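Local atomic coordinates of NanU sialic acid binding protein (Bacteroides fragilis, PDB entry 4L7T), a protein that binds sialic acid with high affinity and, as a SusD-family outer-membrane protein, probably delivers it to the partner transporter NanO. Residues D283-Q287 / N288-Q292; L311-G314 / Q315-G318. All blocks are in the same frame, centred on the assembly; numbering follows the deposited sequence.

Contact 1: D283-Q287 / N288-Q292; sequences DRFRQ and NLVPQ
Phe-285 O receives two backbone N-H groups across this short helical turn, from Leu-289 N at 3.0 Å and from Asn-288 N at 3.2 Å. The Leu-289 bond spans four residues and the Asn-288 bond three, so one carbonyl serves both. Beside them the side chain of Asn-288 takes up the preceding carbonyl: ND2 donates to Arg-284 O at 2.9 Å, almost straight at 165°, in the carbonyl plane and on a lone pair. With CG beside its own backbone N (chi1 -71°), the amide folds back over the turn, and asparagine is short enough to put a donor there. The turn belongs to a short, weakly bonded helix, 284-289, of the SusD family region, and its buried flank carries the apolar contacts. Phe-285 has CG anti to its N (chi1 177°), which swings the ring along the helix toward the residues that follow. Leu-289 CD1 meets one side of it, 3.7 Å from Phe-285 CE1, while Val-290 CG2 packs closely at the other ortho-meta pair, 3.3 Å from Phe-285 CE2; both approach obliquely. Trp-281 and Tyr-366 add edge-to-face contacts to the same ring, so a large flat side chain suits this buried place. Val-290, where the chain leaves the helix, also sets its CB against Arg-286 O. On the more open flank Arg-286 grips Asp-283 side-on, NE to OD1 at 2.9 Å and NH2 to OD2 at 3.0 Å. The carboxylate carbon lies in the guanidinium plane, at its edge, and the third nitrogen, NH1, donates to Asn-317 O.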
ATOM      1  N   ASP A 283      12.620   2.978  -9.320  1.00 17.50           N
ATOM      2  CA  ASP A 283      13.498   1.855  -9.597  1.00 17.77           C
ATOM      3  C   ASP A 283      13.770   0.996  -8.357  1.00 18.16           C
ATOM      4  O   ASP A 283      14.456  -0.018  -8.474  1.00 20.21           O
ATOM      5  CB  ASP A 283      14.855   2.364 -10.188  1.00 18.43           C
ATOM      6  CG  ASP A 283      15.635   1.330 -10.838  1.00 23.15           C
ATOM      7  OD1 ASP A 283      15.063   0.581 -11.611  1.00 22.16           O
ATOM      8  OD2 ASP A 283      16.903   1.322 -10.615  1.00 24.90           O
ATOM      9  N   ARG A 284      13.137   1.308  -7.236  1.00 18.74           N
ATOM     10  CA  ARG A 284      13.387   0.462  -6.049  1.00 18.36           C
ATOM     11  C   ARG A 284      12.562  -0.818  -5.939  1.00 18.67           C
ATOM     12  O   ARG A 284      12.853  -1.698  -5.128  1.00 18.07           O
ATOM     13  CB  ARG A 284      13.306   1.331  -4.858  1.00 19.29           C
ATOM     14  CG  ARG A 284      14.487   2.269  -4.902  1.00 24.34           C
ATOM     15  CD  ARG A 284      14.325   3.477  -4.120  1.00 32.45           C
ATOM     16  NE  ARG A 284      13.118   4.274  -4.435  1.00 36.08           N
ATOM     17  CZ  ARG A 284      12.842   5.426  -3.806  1.00 42.48           C
ATOM     18  NH1 ARG A 284      13.699   5.876  -2.873  1.00 45.88           N
ATOM     19  NH2 ARG A 284      11.753   6.137  -4.091  1.00 39.24           N
ATOM     20  N   PHE A 285      11.534  -0.997  -6.771  1.00 15.99           N
ATOM     21  CA  PHE A 285      11.037  -2.309  -6.878  1.00 14.50           C
ATOM     22  C   PHE A 285      12.088  -3.261  -7.536  1.00 16.61           C
ATOM     23  O   PHE A 285      12.386  -4.402  -7.032  1.00 17.06           O
ATOM     24  CB  PHE A 285       9.677  -2.318  -7.691  1.00 14.96           C
ATOM     25  CG  PHE A 285       9.132  -3.755  -7.896  1.00 15.02           C
ATOM     26  CD1 PHE A 285       8.497  -4.472  -6.867  1.00 17.17           C
ATOM     27  CD2 PHE A 285       9.266  -4.426  -9.136  1.00 13.40           C
ATOM     28  CE1 PHE A 285       8.007  -5.791  -7.078  1.00 14.74           C
ATOM     29  CE2 PHE A 285       8.816  -5.746  -9.342  1.00 16.07           C
ATOM     30  CZ  PHE A 285       8.146  -6.431  -8.314  1.00 17.18           C
ATOM     31  N   ARG A 286      12.611  -2.846  -8.708  1.00 15.46           N
ATOM     32  CA  ARG A 286      13.627  -3.645  -9.338  1.00 16.58           C
ATOM     33  C   ARG A 286      14.829  -3.931  -8.418  1.00 14.39           C
ATOM     34  O   ARG A 286      15.290  -5.061  -8.370  1.00 16.65           O
ATOM     35  CB  ARG A 286      14.147  -2.899 -10.590  1.00 14.70           C
ATOM     36  CG  ARG A 286      14.942  -3.822 -11.527  1.00 19.26           C
ATOM     37  CD  ARG A 286      15.676  -3.063 -12.727  1.00 15.47           C
ATOM     38  NE  ARG A 286      16.445  -1.937 -12.245  1.00 20.51           N
ATOM     39  CZ  ARG A 286      17.755  -2.072 -11.960  1.00 17.48           C
ATOM     40  NH1 ARG A 286      18.310  -3.227 -12.130  1.00 19.13           N
ATOM     41  NH2 ARG A 286      18.461  -1.062 -11.470  1.00 25.06           N
ATOM     42  N   GLN A 287      15.255  -2.892  -7.704  1.00 15.11           N
ATOM     43  CA  GLN A 287      16.493  -2.952  -6.857  1.00 13.89           C
ATOM     44  C   GLN A 287      16.267  -3.791  -5.564  1.00 14.31           C
ATOM     45  O   GLN A 287      17.261  -4.098  -4.912  1.00 15.73           O
ATOM     46  CB  GLN A 287      16.869  -1.556  -6.446  1.00 17.35           C
ATOM     47  CG  GLN A 287      17.549  -0.697  -7.518  1.00 21.35           C
ATOM     48  CD  GLN A 287      17.821   0.708  -6.993  1.00 31.06           C
ATOM     49  OE1 GLN A 287      17.764   1.673  -7.736  1.00 32.07           O
ATOM     50  NE2 GLN A 287      18.097   0.828  -5.697  1.00 33.72           N
ATOM     51  N   ASN A 288      15.025  -4.197  -5.202  1.00 14.34           N
ATOM     52  CA  ASN A 288      14.792  -4.969  -3.932  1.00 13.86           C
ATOM     53  C   ASN A 288      14.101  -6.312  -4.063  1.00 13.30           C
ATOM     54  O   ASN A 288      14.185  -7.196  -3.186  1.00 15.13           O
ATOM     55  CB  ASN A 288      14.000  -4.130  -2.939  1.00 15.57           C
ATOM     56  CG  ASN A 288      14.831  -2.994  -2.366  1.00 18.03           C
ATOM     57  OD1 ASN A 288      15.696  -3.212  -1.501  1.00 18.18           O
ATOM     58  ND2 ASN A 288      14.603  -1.771  -2.855  1.00 17.12           N
ATOM     59  N   LEU A 289      13.256  -6.473  -5.107  1.00 14.18           N
ATOM     60  CA  LEU A 289      12.356  -7.603  -5.149  1.00 15.37           C
ATOM     61  C   LEU A 289      12.398  -8.373  -6.465  1.00 15.72           C
ATOM     62  O   LEU A 289      11.677  -9.363  -6.649  1.00 17.84           O
ATOM     63  CB  LEU A 289      10.913  -7.033  -4.986  1.00 13.76           C
ATOM     64  CG  LEU A 289      10.503  -6.706  -3.532  1.00 14.05           C
ATOM     65  CD1 LEU A 289       8.974  -6.192  -3.484  1.00 13.72           C
ATOM     66  CD2 LEU A 289      10.703  -7.799  -2.517  1.00 16.48           C
ATOM     67  N   VAL A 290      13.306  -7.977  -7.372  1.00 16.00           N
ATOM     68  CA  VAL A 290      13.403  -8.635  -8.686  1.00 15.77           C
ATOM     69  C   VAL A 290      14.732  -9.389  -8.701  1.00 16.55           C
ATOM     70  O   VAL A 290      15.743  -8.782  -8.424  1.00 17.83           O
ATOM     71  CB  VAL A 290      13.324  -7.588  -9.838  1.00 15.69           C
ATOM     72  CG1 VAL A 290      13.557  -8.312 -11.229  1.00 15.21           C
ATOM     73  CG2 VAL A 290      11.869  -6.873  -9.745  1.00 18.35           C
ATOM     74  N   PRO A 291      14.716 -10.675  -9.067  1.00 15.40           N
ATOM     75  CA  PRO A 291      15.996 -11.419  -9.119  1.00 17.15           C
ATOM     76  C   PRO A 291      16.981 -10.942 -10.228  1.00 18.27           C
ATOM     77  O   PRO A 291      16.624 -10.258 -11.191  1.00 16.90           O
ATOM     78  CB  PRO A 291      15.573 -12.860  -9.310  1.00 17.72           C
ATOM     79  CG  PRO A 291      14.231 -12.755 -10.061  1.00 19.36           C
ATOM     80  CD  PRO A 291      13.570 -11.506  -9.535  1.00 15.95           C
ATOM     81  N   GLN A 292      18.241 -11.345 -10.045  1.00 17.45           N
ATOM     82  CA  GLN A 292      19.331 -10.881 -10.890  1.00 18.26           C
ATOM     83  C   GLN A 292      19.457 -11.736 -12.151  1.00 20.59           C
ATOM     84  O   GLN A 292      19.399 -12.969 -12.068  1.00 21.35           O
ATOM     85  CB  GLN A 292      20.639 -10.969 -10.027  1.00 17.16           C
ATOM     86  CG  GLN A 292      21.830 -10.309 -10.783  1.00 18.53           C
ATOM     87  CD  GLN A 292      23.157 -10.770 -10.258  1.00 22.29           C
ATOM     88  OE1 GLN A 292      23.989  -9.935  -9.846  1.00 25.37           O
ATOM     89  NE2 GLN A 292      23.434 -12.051 -10.426  1.00 19.46           N
TER

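Contact 2: L311-G314 / Q315-G318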
ATOM      1  N   LEU A 311      13.726 -18.862 -20.827  1.00 29.59           N
ATOM      2  CA  LEU A 311      12.326 -18.511 -20.451  1.00 28.40           C
ATOM      3  C   LEU A 311      12.140 -17.018 -20.362  1.00 27.16           C
ATOM      4  O   LEU A 311      13.146 -16.296 -20.297  1.00 25.75           O
ATOM      5  CB  LEU A 311      11.972 -19.113 -19.113  1.00 27.05           C
ATOM      6  CG  LEU A 311      11.822 -20.650 -19.101  1.00 30.47           C
ATOM      7  CD1 LEU A 311      11.810 -21.191 -17.676  1.00 25.93           C
ATOM      8  CD2 LEU A 311      10.515 -20.989 -19.780  1.00 34.07           C
ATOM      9  N   PRO A 312      10.857 -16.535 -20.303  1.00 27.32           N
ATOM     10  CA  PRO A 312      10.682 -15.062 -20.197  1.00 25.67           C
ATOM     11  C   PRO A 312      11.273 -14.494 -18.909  1.00 23.51           C
ATOM     12  O   PRO A 312      11.665 -13.311 -18.884  1.00 22.48           O
ATOM     13  CB  PRO A 312       9.141 -14.840 -20.183  1.00 27.03           C
ATOM     14  CG  PRO A 312       8.489 -16.210 -20.214  1.00 28.27           C
ATOM     15  CD  PRO A 312       9.580 -17.291 -20.232  1.00 28.13           C
ATOM     16  N   GLU A 313      11.301 -15.300 -17.861  1.00 23.70           N
ATOM     17  CA  GLU A 313      12.028 -14.872 -16.636  1.00 24.22           C
ATOM     18  C   GLU A 313      13.476 -14.390 -16.824  1.00 23.58           C
ATOM     19  O   GLU A 313      13.970 -13.565 -15.985  1.00 24.43           O
ATOM     20  CB  GLU A 313      11.997 -15.987 -15.594  1.00 25.37           C
ATOM     21  CG  GLU A 313      10.632 -16.092 -14.935  1.00 30.20           C
ATOM     22  CD  GLU A 313       9.669 -17.032 -15.677  1.00 35.42           C
ATOM     23  OE1 GLU A 313       9.985 -17.417 -16.858  1.00 31.08           O
ATOM     24  OE2 GLU A 313       8.598 -17.370 -15.071  1.00 35.14           O
ATOM     25  N   GLY A 314      14.150 -14.845 -17.909  1.00 21.85           N
ATOM     26  CA  GLY A 314      15.556 -14.519 -18.234  1.00 21.25           C
ATOM     27  C   GLY A 314      15.676 -13.027 -18.552  1.00 23.66           C
ATOM     28  O   GLY A 314      16.797 -12.448 -18.531  1.00 23.53           O
ATOM     29  N   GLN A 315      14.532 -12.359 -18.760  1.00 21.39           N
ATOM     30  CA  GLN A 315      14.501 -10.879 -18.919  1.00 20.21           C
ATOM     31  C   GLN A 315      14.527 -10.092 -17.601  1.00 19.10           C
ATOM     32  O   GLN A 315      14.665  -8.882 -17.628  1.00 21.03           O
ATOM     33  CB  GLN A 315      13.241 -10.424 -19.697  1.00 21.38           C
ATOM     34  CG  GLN A 315      13.175 -10.986 -21.115  1.00 24.49           C
ATOM     35  CD  GLN A 315      11.733 -11.155 -21.572  1.00 25.36           C
ATOM     36  OE1 GLN A 315      10.777 -10.607 -20.939  1.00 25.88           O
ATOM     37  NE2 GLN A 315      11.535 -11.921 -22.659  1.00 27.00           N
ATOM     38  N   LEU A 316      14.322 -10.729 -16.454  1.00 19.58           N
ATOM     39  CA  LEU A 316      14.291  -9.960 -15.166  1.00 20.04           C
ATOM     40  C   LEU A 316      15.681  -9.611 -14.701  1.00 17.93           C
ATOM     41  O   LEU A 316      16.543 -10.443 -14.750  1.00 20.93           O
ATOM     42  CB  LEU A 316      13.679 -10.865 -14.115  1.00 19.32           C
ATOM     43  CG  LEU A 316      12.232 -11.280 -14.431  1.00 21.27           C
ATOM     44  CD1 LEU A 316      11.717 -12.334 -13.442  1.00 19.94           C
ATOM     45  CD2 LEU A 316      11.321 -10.039 -14.471  1.00 22.31           C
ATOM     46  N   ASN A 317      15.934  -8.371 -14.312  1.00 17.67           N
ATOM     47  CA  ASN A 317      17.279  -8.065 -13.847  1.00 17.06           C
ATOM     48  C   ASN A 317      17.265  -7.020 -12.793  1.00 18.31           C
ATOM     49  O   ASN A 317      17.377  -5.788 -13.066  1.00 19.92           O
ATOM     50  CB  ASN A 317      18.208  -7.611 -15.024  1.00 16.30           C
ATOM     51  CG  ASN A 317      19.646  -7.405 -14.540  1.00 18.67           C
ATOM     52  OD1 ASN A 317      20.122  -8.181 -13.692  1.00 17.91           O
ATOM     53  ND2 ASN A 317      20.339  -6.383 -15.049  1.00 21.32           N
ATOM     54  N   GLY A 318      17.222  -7.497 -11.539  1.00 16.45           N
ATOM     55  CA  GLY A 318      17.194  -6.623 -10.418  1.00 15.92           C
ATOM     56  C   GLY A 318      18.092  -7.222  -9.334  1.00 16.48           C
ATOM     57  O   GLY A 318      19.015  -7.978  -9.626  1.00 18.14           O
TER
HETATM   58  O   HOH W   1      16.540 -13.128 -14.836  1.00 27.99           O
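A short 3-10 helix, 312-315, formed in the loop between helix 293-299 and strand 323-324, brings Pro-312 and Glu-313 against Gln-315 and Leu-316. Its i to i+3 bonds run from Gln-315 N to Pro-312 O at 3.0 Å and from Leu-316 N to Glu-313 O at 2.9 Å, after a first one from Gly-314 N to Leu-311 O. Proline fits the start of such a helix, since its ring fixes phi and no N-H is asked of it there. Gln-315, with CG beside its backbone N (chi1 -62°), lays its chain alongside the Pro-312 carbonyl, CB standing 3.4 Å from Pro-312 O. The amide reaches past the turn, where OE1 accepts from Arg-377 NE; a long polar side chain can thus tie this surface loop of the SusD family region to a neighbouring one. Leu-316, the residue just after the 3-10 segment, is buried, and its CG lies 3.3 Å from Glu-313 O. Its branch runs side by side with the aliphatic part of Glu-313, CD1 to CG at 4.2 Å, a loose contact made by methylene and methyl groups while the acid chain bends at chi2 (89°). Glu-313 O has a further partner: a water donates to it at 2.8 Å and to Leu-316 O at 2.7 Å, bridging the turn to the extended chain that leaves it.

Contact 1 is partly buried and contact 2 lies nearer the surface, their centres about 12 Å apart. Each is a local turn, but the helical one combines backbone bonds with an aromatic and aliphatic cluster and a salt bridge, whereas 311-318 relies chiefly on 3-10 backbone bonds, a water and thin aliphatic packing. The extended tail of contact 2 meets both the exit of helix 284-289, where Gly-318 N probably bonds Pro-291 O at 2.8 Å, and a side chain of the helix itself, where Arg-286 CG packs on Gly-318 CA at 3.8 Å. Contact 1 thus reaches that tail with backbone and side chain alike.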